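Local coordinates for Tol-Pal system protein TolA (PDB 1LR0), which is part of the Tol-Pal system, which probably acts in outer membrane invagination during cell division and in maintaining outer membrane integrity, at residues A[58-62]-A[105-110]; A[52-57]-A[69-75]; A[63-69]-A[88-94]. All coordinates share one frame. Numbering follows the deposited sequence.

Contact 1. Residues A[58-62]-A[105-110]; sequences IEMLP and FDSLYR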
ATOM      1  N   ILE A  58       2.470  -3.001  -6.889  1.00 17.74           N
ATOM      2  CA  ILE A  58       1.150  -3.502  -6.862  1.00 18.90           C
ATOM      3  C   ILE A  58       0.266  -2.738  -7.863  1.00 19.83           C
ATOM      4  O   ILE A  58       0.140  -1.501  -7.790  1.00 20.04           O
ATOM      5  CB  ILE A  58       0.566  -3.373  -5.517  1.00 17.97           C
ATOM      6  CG1 ILE A  58       1.451  -3.958  -4.404  1.00 18.06           C
ATOM      7  CG2 ILE A  58      -0.736  -4.081  -5.492  1.00 20.44           C
ATOM      8  CD1 ILE A  58       0.780  -3.909  -3.052  1.00 14.59           C
ATOM      9  N   GLU A  59      -0.387  -3.505  -8.722  1.00 17.59           N
ATOM     10  CA  GLU A  59      -1.330  -2.957  -9.743  1.00 20.85           C
ATOM     11  C   GLU A  59      -2.748  -3.387  -9.423  1.00 18.78           C
ATOM     12  O   GLU A  59      -2.987  -4.583  -9.248  1.00 18.29           O
ATOM     13  CB  GLU A  59      -0.928  -3.472 -11.151  1.00 23.27           C
ATOM     14  CG  GLU A  59       0.450  -2.978 -11.533  1.00 33.53           C
ATOM     15  CD  GLU A  59       0.935  -3.350 -12.924  1.00 43.15           C
ATOM     16  OE1 GLU A  59       0.123  -3.381 -13.912  1.00 45.47           O
ATOM     17  OE2 GLU A  59       2.170  -3.609 -13.000  1.00 41.92           O
HETATM   18  N   MSE A  60      -3.658  -2.415  -9.356  1.00 18.17           N
HETATM   19  CA  MSE A  60      -5.048  -2.595  -9.031  1.00 20.14           C
HETATM   20  C   MSE A  60      -6.012  -1.905 -10.003  1.00 22.90           C
HETATM   21  O   MSE A  60      -5.669  -0.921 -10.648  1.00 20.59           O
HETATM   22  CB  MSE A  60      -5.391  -2.095  -7.620  1.00 20.64           C
HETATM   23  CG  MSE A  60      -4.831  -3.026  -6.533  1.00 22.71           C
HETATM   24 SE   MSE A  60      -5.229  -2.446  -4.763  1.00 36.27          SE
HETATM   25  CE  MSE A  60      -3.561  -1.275  -4.667  1.00 35.10           C
ATOM     26  N   LEU A  61      -7.239  -2.416 -10.024  1.00 25.45           N
ATOM     27  CA  LEU A  61      -8.359  -1.728 -10.685  1.00 24.23           C
ATOM     28  C   LEU A  61      -9.088  -0.975  -9.669  1.00 23.65           C
ATOM     29  O   LEU A  61      -9.056  -1.314  -8.492  1.00 21.84           O
ATOM     30  CB  LEU A  61      -9.334  -2.762 -11.272  1.00 25.31           C
ATOM     31  CG  LEU A  61      -8.717  -3.638 -12.333  1.00 26.01           C
ATOM     32  CD1 LEU A  61      -9.672  -4.775 -12.900  1.00 30.03           C
ATOM     33  CD2 LEU A  61      -8.146  -2.761 -13.450  1.00 32.66           C
ATOM     34  N   PRO A  62      -9.872   0.015 -10.082  1.00 24.22           N
ATOM     35  CA  PRO A  62     -10.645   0.791  -9.129  1.00 23.16           C
ATOM     36  C   PRO A  62     -11.570  -0.044  -8.268  1.00 22.68           C
ATOM     37  O   PRO A  62     -11.913   0.409  -7.173  1.00 22.76           O
ATOM     38  CB  PRO A  62     -11.486   1.682 -10.030  1.00 24.18           C
ATOM     39  CG  PRO A  62     -10.729   1.747 -11.241  1.00 26.65           C
ATOM     40  CD  PRO A  62     -10.040   0.473 -11.464  1.00 24.03           C
ATOM     41  N   PHE A 105      -7.706   7.458  -6.475  1.00 32.17           N
ATOM     42  CA  PHE A 105      -7.310   6.114  -6.904  1.00 28.27           C
ATOM     43  C   PHE A 105      -6.291   6.086  -7.988  1.00 29.86           C
ATOM     44  O   PHE A 105      -5.186   5.490  -7.863  1.00 26.46           O
ATOM     45  CB  PHE A 105      -8.460   5.268  -7.388  1.00 28.76           C
ATOM     46  CG  PHE A 105      -8.026   3.846  -7.739  1.00 24.88           C
ATOM     47  CD1 PHE A 105      -7.745   2.941  -6.727  1.00 27.86           C
ATOM     48  CD2 PHE A 105      -7.785   3.478  -9.055  1.00 24.40           C
ATOM     49  CE1 PHE A 105      -7.288   1.661  -7.026  1.00 22.16           C
ATOM     50  CE2 PHE A 105      -7.352   2.201  -9.396  1.00 21.23           C
ATOM     51  CZ  PHE A 105      -7.082   1.283  -8.381  1.00 25.00           C
ATOM     52  N   ASP A 106      -6.622   6.748  -9.079  1.00 29.10           N
ATOM     53  CA  ASP A 106      -5.780   6.724 -10.225  1.00 30.54           C
ATOM     54  C   ASP A 106      -4.396   7.297  -9.922  1.00 29.57           C
ATOM     55  O   ASP A 106      -3.397   6.885 -10.512  1.00 27.74           O
ATOM     56  CB  ASP A 106      -6.398   7.552 -11.365  1.00 32.94           C
ATOM     57  CG  ASP A 106      -7.527   6.813 -12.141  1.00 38.48           C
ATOM     58  OD1 ASP A 106      -7.635   5.551 -12.135  1.00 41.43           O
ATOM     59  OD2 ASP A 106      -8.334   7.466 -12.858  1.00 42.38           O
ATOM     60  N   SER A 107      -4.344   8.252  -9.024  1.00 29.94           N
ATOM     61  CA  SER A 107      -3.101   8.929  -8.813  1.00 32.50           C
ATOM     62  C   SER A 107      -2.198   8.069  -7.900  1.00 31.52           C
ATOM     63  O   SER A 107      -1.017   8.019  -8.107  1.00 30.53           O
ATOM     64  CB  SER A 107      -3.369  10.237  -8.112  1.00 33.61           C
ATOM     65  OG  SER A 107      -2.170  10.690  -7.486  1.00 41.33           O
ATOM     66  N   LEU A 108      -2.816   7.438  -6.914  1.00 29.03           N
ATOM     67  CA  LEU A 108      -2.086   6.807  -5.862  1.00 28.37           C
ATOM     68  C   LEU A 108      -2.095   5.297  -5.758  1.00 26.42           C
ATOM     69  O   LEU A 108      -1.137   4.730  -5.178  1.00 20.92           O
ATOM     70  CB  LEU A 108      -2.633   7.323  -4.575  1.00 29.60           C
ATOM     71  CG  LEU A 108      -2.087   8.735  -4.293  1.00 34.96           C
ATOM     72  CD1 LEU A 108      -2.765   9.308  -3.088  1.00 36.92           C
ATOM     73  CD2 LEU A 108      -0.566   8.735  -4.067  1.00 37.77           C
ATOM     74  N   TYR A 109      -3.151   4.659  -6.246  1.00 22.11           N
ATOM     75  CA  TYR A 109      -3.374   3.234  -5.941  1.00 22.68           C
ATOM     76  C   TYR A 109      -3.527   2.360  -7.095  1.00 23.55           C
ATOM     77  O   TYR A 109      -3.427   1.136  -6.961  1.00 21.93           O
ATOM     78  CB  TYR A 109      -4.523   3.004  -4.978  1.00 23.15           C
ATOM     79  CG  TYR A 109      -4.127   3.364  -3.552  1.00 27.04           C
ATOM     80  CD1 TYR A 109      -4.350   4.649  -3.023  1.00 27.41           C
ATOM     81  CD2 TYR A 109      -3.437   2.469  -2.760  1.00 26.92           C
ATOM     82  CE1 TYR A 109      -4.016   4.956  -1.723  1.00 21.97           C
ATOM     83  CE2 TYR A 109      -3.019   2.830  -1.446  1.00 27.54           C
ATOM     84  CZ  TYR A 109      -3.304   4.073  -0.952  1.00 27.75           C
ATOM     85  OH  TYR A 109      -2.935   4.466   0.356  1.00 27.95           O
ATOM     86  N   ARG A 110      -3.712   2.937  -8.280  1.00 23.37           N
ATOM     87  CA  ARG A 110      -3.657   2.124  -9.458  1.00 24.41           C
ATOM     88  C   ARG A 110      -2.335   1.415  -9.667  1.00 23.59           C
ATOM     89  O   ARG A 110      -2.270   0.232 -10.144  1.00 22.85           O
ATOM     90  CB  ARG A 110      -4.062   2.954 -10.705  1.00 25.92           C
ATOM     91  CG  ARG A 110      -4.324   2.095 -11.909  1.00 28.99           C
ATOM     92  CD  ARG A 110      -4.844   2.878 -13.146  1.00 33.06           C
ATOM     93  NE  ARG A 110      -6.201   3.435 -13.014  1.00 36.45           N
ATOM     94  CZ  ARG A 110      -7.348   2.811 -13.418  1.00 32.40           C
ATOM     95  NH1 ARG A 110      -7.329   1.592 -13.911  1.00 35.29           N
ATOM     96  NH2 ARG A 110      -8.523   3.409 -13.309  1.00 35.92           N
TER
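Residues 58-60 are the end of strand 54-60, running into a loop at Leu61 and Pro62; residues 105-108 are the last turn of helix 102-108, and Tyr109 and Arg110 lead out of it. One backbone hydrogen bond joins the two segments, Met60 N to Arg110 O (3.1 Å, nearly linear at 166°), and the same carbonyl receives a CA-H...O contact from Glu59 CA, 3.3 Å from Arg110 O. At the helix end Phe105 O accepts from both Tyr109 N (2.7 Å) and Arg110 N (3.0 Å). The CA-to-CB bond of Phe105 points toward the strand end, and its ring meets Met60, Leu61 and Pro62. Pro62 lies over one face in a CH-pi contact, Pro62 CA 3.7 Å from the ring centroid, while Met60 O reaches the ring edge, 3.5 Å from Phe105 CZ. Met60, a selenomethionine here, adds apolar packing, with CB 3.9 Å from Phe105 CZ and CE 4.2 Å from Tyr109 CD2, at the edge of that ring. On the outer side Arg110 extends past the loop, its NH2 3.5 Å from Pro62 CG, and is held by a salt bridge to Asp106, with Arg110 NH2 and NE 2.6 and 2.7 Å from Asp106 OD1. The contact joins helix 102-108 and its exit into strand 111-116 to the central strand of the antiparallel sheet (order 66-73, 54-60, 111-116) of the periplasmic, TonB-like C-terminal domain of TolA; Ile58 continues the backbone pairing with Arg112. Tyr109 packs on helix 4-41 through Leu30 and Ile34 and hydrogen-bonds Asp31 with its OH.

Contact 2. Residues A[52-57]-A[69-75]; sequences MSVEVL and ASVSRSS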
HETATM    1  N   MSE A  52      15.578  -7.446   6.288  1.00 14.18           N
HETATM    2  CA  MSE A  52      15.333  -7.412   4.857  1.00 13.87           C
HETATM    3  C   MSE A  52      14.149  -6.498   4.505  1.00 11.98           C
HETATM    4  O   MSE A  52      13.184  -6.345   5.310  1.00 11.57           O
HETATM    5  CB  MSE A  52      15.028  -8.889   4.327  1.00 14.98           C
HETATM    6  CG  MSE A  52      16.206  -9.855   4.417  1.00 15.69           C
HETATM    7 SE   MSE A  52      15.536 -11.577   3.675  1.00 23.86          SE
HETATM    8  CE  MSE A  52      17.354 -12.434   3.661  1.00 20.20           C
ATOM      9  N   SER A  53      14.166  -5.984   3.253  1.00  9.90           N
ATOM     10  CA  SER A  53      13.105  -5.167   2.719  1.00 12.16           C
ATOM     11  C   SER A  53      12.926  -5.419   1.265  1.00 11.31           C
ATOM     12  O   SER A  53      13.917  -5.461   0.550  1.00  8.99           O
ATOM     13  CB  SER A  53      13.512  -3.636   2.836  1.00 13.43           C
ATOM     14  OG  SER A  53      13.315  -3.234   4.131  1.00 20.22           O
ATOM     15  N   VAL A  54      11.710  -5.665   0.809  1.00 12.11           N
ATOM     16  CA  VAL A  54      11.459  -5.747  -0.615  1.00 12.10           C
ATOM     17  C   VAL A  54      10.394  -4.735  -1.007  1.00 12.90           C
ATOM     18  O   VAL A  54       9.380  -4.594  -0.293  1.00 14.08           O
ATOM     19  CB  VAL A  54      11.030  -7.151  -1.064  1.00  9.17           C
ATOM     20  CG1 VAL A  54       9.691  -7.601  -0.361  1.00 14.53           C
ATOM     21  CG2 VAL A  54      10.826  -7.218  -2.570  1.00 12.84           C
ATOM     22  N   GLU A  55      10.641  -3.964  -2.065  1.00 12.58           N
ATOM     23  CA  GLU A  55       9.599  -3.090  -2.607  1.00 10.98           C
ATOM     24  C   GLU A  55       8.876  -3.816  -3.761  1.00 12.07           C
ATOM     25  O   GLU A  55       9.482  -4.263  -4.717  1.00 13.60           O
ATOM     26  CB  GLU A  55      10.063  -1.701  -3.142  1.00 11.71           C
ATOM     27  CG  GLU A  55       8.947  -0.696  -3.375  1.00 10.52           C
ATOM     28  CD  GLU A  55       9.624   0.617  -3.829  1.00 19.59           C
ATOM     29  OE1 GLU A  55      10.555   0.334  -4.553  1.00 19.78           O
ATOM     30  OE2 GLU A  55       9.313   1.763  -3.473  1.00 21.30           O
ATOM     31  N   VAL A  56       7.564  -3.817  -3.688  1.00 12.02           N
ATOM     32  CA  VAL A  56       6.726  -4.451  -4.662  1.00 13.67           C
ATOM     33  C   VAL A  56       5.799  -3.462  -5.284  1.00 15.66           C
ATOM     34  O   VAL A  56       5.154  -2.714  -4.565  1.00 13.44           O
ATOM     35  CB  VAL A  56       5.818  -5.531  -3.930  1.00 14.40           C
ATOM     36  CG1 VAL A  56       4.831  -6.081  -4.894  1.00 16.86           C
ATOM     37  CG2 VAL A  56       6.714  -6.632  -3.336  1.00 15.15           C
ATOM     38  N   LEU A  57       5.690  -3.503  -6.609  1.00 15.92           N
ATOM     39  CA  LEU A  57       4.698  -2.692  -7.342  1.00 14.08           C
ATOM     40  C   LEU A  57       3.495  -3.523  -7.524  1.00 16.76           C
ATOM     41  O   LEU A  57       3.537  -4.593  -8.061  1.00 17.74           O
ATOM     42  CB  LEU A  57       5.316  -2.316  -8.678  1.00 16.41           C
ATOM     43  CG  LEU A  57       4.301  -1.644  -9.570  1.00 21.06           C
ATOM     44  CD1 LEU A  57       4.092  -0.228  -9.133  1.00 24.15           C
ATOM     45  CD2 LEU A  57       4.876  -1.733 -10.986  1.00 26.06           C
ATOM     46  N   ALA A  69       1.669  -7.877  -9.569  1.00 18.58           N
ATOM     47  CA  ALA A  69       2.609  -7.529  -8.493  1.00 15.75           C
ATOM     48  C   ALA A  69       3.957  -7.959  -9.008  1.00 16.30           C
ATOM     49  O   ALA A  69       4.105  -9.044  -9.655  1.00 14.60           O
ATOM     50  CB  ALA A  69       2.243  -8.261  -7.269  1.00 16.95           C
ATOM     51  N   SER A  70       4.924  -7.091  -8.835  1.00 13.62           N
ATOM     52  CA  SER A  70       6.252  -7.394  -9.220  1.00 15.76           C
ATOM     53  C   SER A  70       7.257  -6.675  -8.292  1.00 13.13           C
ATOM     54  O   SER A  70       6.954  -5.674  -7.695  1.00 16.93           O
ATOM     55  CB  SER A  70       6.512  -6.917 -10.643  1.00 18.55           C
ATOM     56  OG  SER A  70       6.171  -5.541 -10.712  1.00 21.19           O
ATOM     57  N   VAL A  71       8.463  -7.175  -8.279  1.00 15.08           N
ATOM     58  CA  VAL A  71       9.538  -6.594  -7.472  1.00 14.72           C
ATOM     59  C   VAL A  71       9.985  -5.296  -8.104  1.00 16.98           C
ATOM     60  O   VAL A  71      10.493  -5.265  -9.220  1.00 17.41           O
ATOM     61  CB  VAL A  71      10.630  -7.530  -7.451  1.00 14.80           C
ATOM     62  CG1 VAL A  71      11.795  -6.872  -6.746  1.00 15.88           C
ATOM     63  CG2 VAL A  71      10.202  -8.813  -6.648  1.00 19.29           C
ATOM     64  N   SER A  72       9.873  -4.219  -7.352  1.00 16.06           N
ATOM     65  CA  SER A  72      10.442  -2.933  -7.800  1.00 18.75           C
ATOM     66  C   SER A  72      11.862  -2.719  -7.233  1.00 20.87           C
ATOM     67  O   SER A  72      12.667  -2.024  -7.848  1.00 17.46           O
ATOM     68  CB  SER A  72       9.524  -1.744  -7.423  1.00 19.01           C
ATOM     69  OG  SER A  72       9.216  -1.779  -6.040  1.00 33.48           O
ATOM     70  N   ARG A  73      12.141  -3.193  -6.003  1.00 15.89           N
ATOM     71  CA  ARG A  73      13.527  -3.193  -5.486  1.00 14.39           C
ATOM     72  C   ARG A  73      13.689  -4.445  -4.709  1.00 13.78           C
ATOM     73  O   ARG A  73      13.006  -4.654  -3.726  1.00 12.38           O
ATOM     74  CB  ARG A  73      13.838  -1.958  -4.645  1.00 13.23           C
ATOM     75  CG  ARG A  73      15.292  -1.827  -4.156  1.00 13.83           C
ATOM     76  CD  ARG A  73      15.476  -0.631  -3.165  1.00 17.49           C
ATOM     77  NE  ARG A  73      15.285   0.679  -3.829  1.00 17.55           N
ATOM     78  CZ  ARG A  73      16.164   1.236  -4.655  1.00 15.70           C
ATOM     79  NH1 ARG A  73      17.295   0.665  -4.948  1.00 18.24           N
ATOM     80  NH2 ARG A  73      15.921   2.418  -5.196  1.00 22.20           N
ATOM     81  N   SER A  74      14.608  -5.264  -5.152  1.00 13.34           N
ATOM     82  CA  SER A  74      14.852  -6.542  -4.537  1.00 14.89           C
ATOM     83  C   SER A  74      15.394  -6.422  -3.134  1.00 14.73           C
ATOM     84  O   SER A  74      16.141  -5.494  -2.822  1.00 11.90           O
ATOM     85  CB  SER A  74      15.821  -7.360  -5.380  1.00 17.41           C
ATOM     86  OG  SER A  74      16.186  -8.553  -4.664  1.00 13.32           O
ATOM     87  N   SER A  75      15.037  -7.387  -2.268  1.00 13.73           N
ATOM     88  CA  SER A  75      15.644  -7.534  -0.962  1.00 13.29           C
ATOM     89  C   SER A  75      17.079  -8.061  -0.981  1.00 15.06           C
ATOM     90  O   SER A  75      17.762  -8.046   0.076  1.00 15.42           O
ATOM     91  CB  SER A  75      14.847  -8.535  -0.112  1.00 11.94           C
ATOM     92  OG  SER A  75      14.962  -9.846  -0.615  1.00 13.70           O
TER
HETATM   93  O   HOH W   1      16.927  -6.411   2.170  1.00 14.64           O
HETATM   94  O   HOH W   2      14.463  -3.145  -1.157  1.00 25.20           O
HETATM   95  O   HOH W   3      12.766   1.070  -2.631  1.00 20.49           O
HETATM   96  O   HOH W   4       3.278  -5.099 -10.829  1.00 23.42           O
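This is an antiparallel beta hairpin, strands 54-60 and 66-73, interrupted by a classic beta bulge in which Ser72 and Arg73 both face Glu55; it belongs to the three-stranded sheet of the periplasmic TonB-like C-terminal domain of TolA. The axes of 54-57 and 69-71 approach to 4.5 Å and run at 143°. Backbone hydrogen bonds set the register. Leu57 and Ser70 form a hydrogen-bonded pair, Leu57 N to Ser70 O at 2.7 Å and Ser70 N to Leu57 O at 3.0 Å. At the bulge Glu55 O accepts from both Ser72 N (2.7 Å) and Arg73 N (3.1 Å), and Glu55 N donates to Arg73 O (3.0 Å). The extra residue shifts the register by one between Glu55 and Val56, where the second strand turns a corner. CA-H...O contacts add to these: Ala69 CA lies 3.1 Å from Leu57 O. Past the bulge Ser75 lies beside Val54 (CA-CA 4.6 Å), its CA 3.1 Å from Ser53 O in another such contact, while its OG is held by Asp81. Val56 CG1 meets Ala69 CB at 4.1 Å and Val54 CG2 meets Val71 CG1 at 4.3 Å; Val54 also packs against Phe80 and Ala84 of helix 78-91. On the other face, with Leu57 and Ser70, lie Glu55 and Arg73, joined by a water that accepts from Arg73 NE (2.8 Å) and donates weakly to Glu55 OE1 (3.0 Å). Waters also bridge the strands at both ends: one links Ser53 N (3.0 Å) with Ser75 O (2.8 Å); another accepts from Ser70 OG at 2.9 Å and donates to Leu57 O at 2.8 Å.

Contact 3. Residues A[63-69]-A[88-94]; sequences DGTITNA and VRNVGRI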
ATOM      1  N   ASP A  63     -12.027  -1.204  -8.710  1.00 21.21           N
ATOM      2  CA  ASP A  63     -12.888  -1.989  -7.828  1.00 23.35           C
ATOM      3  C   ASP A  63     -12.080  -2.755  -6.728  1.00 22.80           C
ATOM      4  O   ASP A  63     -12.709  -3.450  -5.862  1.00 21.27           O
ATOM      5  CB  ASP A  63     -13.815  -2.961  -8.572  1.00 24.31           C
ATOM      6  CG  ASP A  63     -13.080  -4.040  -9.268  1.00 28.33           C
ATOM      7  OD1 ASP A  63     -11.818  -4.186  -9.078  1.00 24.07           O
ATOM      8  OD2 ASP A  63     -13.694  -4.824 -10.053  1.00 31.50           O
ATOM      9  N   GLY A  64     -10.741  -2.617  -6.780  1.00 24.68           N
ATOM     10  CA  GLY A  64      -9.853  -3.234  -5.777  1.00 23.76           C
ATOM     11  C   GLY A  64      -9.209  -4.524  -6.171  1.00 22.03           C
ATOM     12  O   GLY A  64      -8.359  -5.013  -5.435  1.00 19.47           O
ATOM     13  N   THR A  65      -9.567  -5.072  -7.350  1.00 17.51           N
ATOM     14  CA  THR A  65      -8.926  -6.256  -7.834  1.00 18.52           C
ATOM     15  C   THR A  65      -7.471  -6.006  -8.128  1.00 17.76           C
ATOM     16  O   THR A  65      -7.110  -5.056  -8.828  1.00 16.62           O
ATOM     17  CB  THR A  65      -9.592  -6.742  -9.152  1.00 20.53           C
ATOM     18  OG1 THR A  65     -10.978  -6.912  -8.902  1.00 18.32           O
ATOM     19  CG2 THR A  65      -9.108  -8.051  -9.520  1.00 22.63           C
ATOM     20  N   ILE A  66      -6.633  -6.894  -7.628  1.00 16.09           N
ATOM     21  CA  ILE A  66      -5.222  -6.813  -7.861  1.00 17.00           C
ATOM     22  C   ILE A  66      -4.919  -7.512  -9.186  1.00 18.85           C
ATOM     23  O   ILE A  66      -5.194  -8.673  -9.340  1.00 21.59           O
ATOM     24  CB  ILE A  66      -4.465  -7.544  -6.683  1.00 16.97           C
ATOM     25  CG1 ILE A  66      -4.638  -6.762  -5.422  1.00 21.19           C
ATOM     26  CG2 ILE A  66      -3.017  -7.722  -7.007  1.00 17.99           C
ATOM     27  CD1 ILE A  66      -4.265  -7.439  -4.096  1.00 22.42           C
ATOM     28  N   THR A  67      -4.293  -6.849 -10.136  1.00 17.49           N
ATOM     29  CA  THR A  67      -3.973  -7.490 -11.400  1.00 19.92           C
ATOM     30  C   THR A  67      -2.549  -7.791 -11.623  1.00 21.96           C
ATOM     31  O   THR A  67      -2.239  -8.479 -12.550  1.00 17.88           O
ATOM     32  CB  THR A  67      -4.407  -6.562 -12.551  1.00 23.30           C
ATOM     33  OG1 THR A  67      -3.853  -5.238 -12.319  1.00 23.20           O
ATOM     34  CG2 THR A  67      -5.883  -6.368 -12.423  1.00 24.29           C
ATOM     35  N   ASN A  68      -1.623  -7.304 -10.785  1.00 17.42           N
ATOM     36  CA  ASN A  68      -0.267  -7.698 -11.011  1.00 18.77           C
ATOM     37  C   ASN A  68       0.521  -7.266  -9.747  1.00 17.69           C
ATOM     38  O   ASN A  68       0.023  -6.468  -8.959  1.00 15.06           O
ATOM     39  CB  ASN A  68       0.259  -7.011 -12.247  1.00 21.43           C
ATOM     40  CG  ASN A  68       1.480  -7.645 -12.784  1.00 27.57           C
ATOM     41  OD1 ASN A  68       1.924  -8.674 -12.321  1.00 24.67           O
ATOM     42  ND2 ASN A  68       2.038  -7.026 -13.783  1.00 30.82           N
ATOM     43  N   ALA A  69       1.669  -7.877  -9.569  1.00 18.58           N
ATOM     44  CA  ALA A  69       2.609  -7.529  -8.493  1.00 15.75           C
ATOM     45  C   ALA A  69       3.957  -7.959  -9.008  1.00 16.30           C
ATOM     46  O   ALA A  69       4.105  -9.044  -9.655  1.00 14.60           O
ATOM     47  CB  ALA A  69       2.243  -8.261  -7.269  1.00 16.95           C
ATOM     48  N   VAL A  88       1.033 -10.861  -2.206  1.00 10.75           N
ATOM     49  CA  VAL A  88       0.234  -9.800  -2.723  1.00 11.24           C
ATOM     50  C   VAL A  88      -0.880 -10.402  -3.624  1.00 12.79           C
ATOM     51  O   VAL A  88      -2.012  -9.989  -3.542  1.00 13.48           O
ATOM     52  CB  VAL A  88       1.028  -8.739  -3.535  1.00 10.85           C
ATOM     53  CG1 VAL A  88       0.110  -7.698  -4.232  1.00 14.75           C
ATOM     54  CG2 VAL A  88       1.962  -7.954  -2.484  1.00  9.70           C
ATOM     55  N   ARG A  89      -0.432 -11.148  -4.623  1.00 13.28           N
ATOM     56  CA  ARG A  89      -1.434 -11.747  -5.601  1.00 13.60           C
ATOM     57  C   ARG A  89      -2.527 -12.549  -4.856  1.00 16.88           C
ATOM     58  O   ARG A  89      -3.736 -12.533  -5.185  1.00 16.24           O
ATOM     59  CB  ARG A  89      -0.744 -12.579  -6.662  1.00 13.24           C
ATOM     60  CG  ARG A  89       0.317 -11.924  -7.448  1.00 17.01           C
ATOM     61  CD  ARG A  89      -0.241 -10.752  -8.169  1.00 23.83           C
ATOM     62  NE  ARG A  89      -1.323 -11.149  -9.100  1.00 26.05           N
ATOM     63  CZ  ARG A  89      -1.147 -11.462 -10.366  1.00 29.81           C
ATOM     64  NH1 ARG A  89       0.042 -11.403 -10.975  1.00 32.49           N
ATOM     65  NH2 ARG A  89      -2.215 -11.800 -11.028  1.00 36.96           N
ATOM     66  N   ASN A  90      -2.155 -13.256  -3.803  1.00 16.04           N
ATOM     67  CA  ASN A  90      -3.061 -14.024  -3.086  1.00 14.61           C
ATOM     68  C   ASN A  90      -4.111 -13.228  -2.302  1.00 14.67           C
ATOM     69  O   ASN A  90      -5.137 -13.776  -1.884  1.00 14.03           O
ATOM     70  CB  ASN A  90      -2.267 -14.962  -2.217  1.00 16.73           C
ATOM     71  CG  ASN A  90      -1.728 -16.136  -2.961  1.00 25.05           C
ATOM     72  OD1 ASN A  90      -2.299 -16.569  -3.944  1.00 25.54           O
ATOM     73  ND2 ASN A  90      -0.622 -16.681  -2.468  1.00 19.14           N
ATOM     74  N   VAL A  91      -3.873 -11.953  -2.067  1.00 11.30           N
ATOM     75  CA  VAL A  91      -4.848 -11.183  -1.372  1.00 12.63           C
ATOM     76  C   VAL A  91      -6.071 -11.058  -2.261  1.00 12.60           C
ATOM     77  O   VAL A  91      -7.185 -11.014  -1.749  1.00 11.42           O
ATOM     78  CB  VAL A  91      -4.340  -9.807  -1.112  1.00 12.68           C
ATOM     79  CG1 VAL A  91      -5.390  -8.876  -0.757  1.00 13.76           C
ATOM     80  CG2 VAL A  91      -3.202  -9.810  -0.062  1.00 15.02           C
ATOM     81  N   GLY A  92      -5.837 -11.005  -3.574  1.00 15.46           N
ATOM     82  CA  GLY A  92      -6.923 -11.097  -4.563  1.00 15.28           C
ATOM     83  C   GLY A  92      -7.572  -9.759  -4.915  1.00 15.30           C
ATOM     84  O   GLY A  92      -7.501  -9.260  -6.009  1.00 17.16           O
ATOM     85  N   ARG A  93      -8.111  -9.153  -3.876  1.00 14.08           N
ATOM     86  CA  ARG A  93      -8.858  -7.884  -3.942  1.00 15.95           C
ATOM     87  C   ARG A  93      -8.898  -7.072  -2.673  1.00 14.45           C
ATOM     88  O   ARG A  93      -9.041  -7.611  -1.605  1.00 13.95           O
ATOM     89  CB  ARG A  93     -10.308  -8.124  -4.393  1.00 15.45           C
ATOM     90  CG  ARG A  93     -11.114  -9.153  -3.589  1.00 13.30           C
ATOM     91  CD  ARG A  93     -12.488  -9.509  -4.192  1.00 17.07           C
ATOM     92  NE  ARG A  93     -13.380  -8.404  -4.341  1.00 15.52           N
ATOM     93  CZ  ARG A  93     -14.291  -8.079  -3.455  1.00 16.29           C
ATOM     94  NH1 ARG A  93     -14.402  -8.761  -2.355  1.00 14.75           N
ATOM     95  NH2 ARG A  93     -15.130  -7.102  -3.686  1.00 13.25           N
ATOM     96  N   ILE A  94      -8.963  -5.779  -2.845  1.00 13.71           N
ATOM     97  CA  ILE A  94      -9.063  -4.842  -1.759  1.00 16.21           C
ATOM     98  C   ILE A  94     -10.202  -3.882  -2.080  1.00 16.88           C
ATOM     99  O   ILE A  94      -9.864  -2.748  -2.495  1.00 17.01           O
ATOM    100  CB  ILE A  94      -7.682  -4.104  -1.555  1.00 15.31           C
ATOM    101  CG1 ILE A  94      -6.594  -5.176  -1.397  1.00 17.53           C
ATOM    102  CG2 ILE A  94      -7.778  -3.334  -0.305  1.00 20.79           C
ATOM    103  CD1 ILE A  94      -5.205  -4.630  -1.111  1.00 20.21           C
TER
HETATM  104  O   HOH W   5     -13.314  -6.054  -6.163  1.00 31.24           O
HETATM  105  O   HOH W   6      -6.930 -10.545  -8.275  1.00 21.22           O
HETATM  106  O   HOH W   7       2.467 -11.263 -10.069  1.00 23.54           O
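An Asx turn at Asp63-Thr65, in the hairpin loop, leads into strand 66-73, which packs on the C-terminal end of helix 78-91 and is bridged by the chain leaving it. Asp63 OD1 accepts from Thr65 N (3.0 Å) and Thr65 OG1 (2.9 Å). Gly64 has positive phi, and a CB there would collide with Ile94 O; its own O takes the hydrogen bond of Ile94 N at 2.8 Å. Thr65 lies opposite Arg93 in a single backbone bridge, CA-CA 4.2 Å, completed by Ile66 N to Gly92 O (3.0 Å). Gly92, also with positive phi, is where the chain departs from the helix. The CA-to-CB bond of Ile66 points toward the helix end, where its CD1 reaches Val91 CG1 (3.8 Å) and Ile94 CD1 (4.2 Å), and its CG2 reaches Val88 CG1 (4.2 Å). Thr67 O and Asn68 CA lie over one face of the Arg89 guanidinium. Ala69 CB touches Val88 CG1 (3.8 Å) and Arg89 CD (3.6 Å), and a water joins Ala69 O (2.8 Å) to Arg89 NH1 (2.6 Å).

In the fold
After helix 4-41 the chain enters strand 54-60 and turns back as strand 66-73; contact 2 closes this short hairpin loop. Helix 78-91 follows, and contact 3 ties its C-terminal end and exit back to the start of the second strand. The chain then passes through helix 102-108, and contact 1 closes the longest loop, bringing that helix to the end of strand 54-60. Contact 3 lies wholly within the span of contact 1, whereas contact 2 crosses both. Ala69 is common to contacts 2 and 3, and Glu59 O with Thr67 N, 2.8 Å apart, probably hydrogen-bonds contact 1 to contact 3. Together they anchor two helices on one antiparallel sheet.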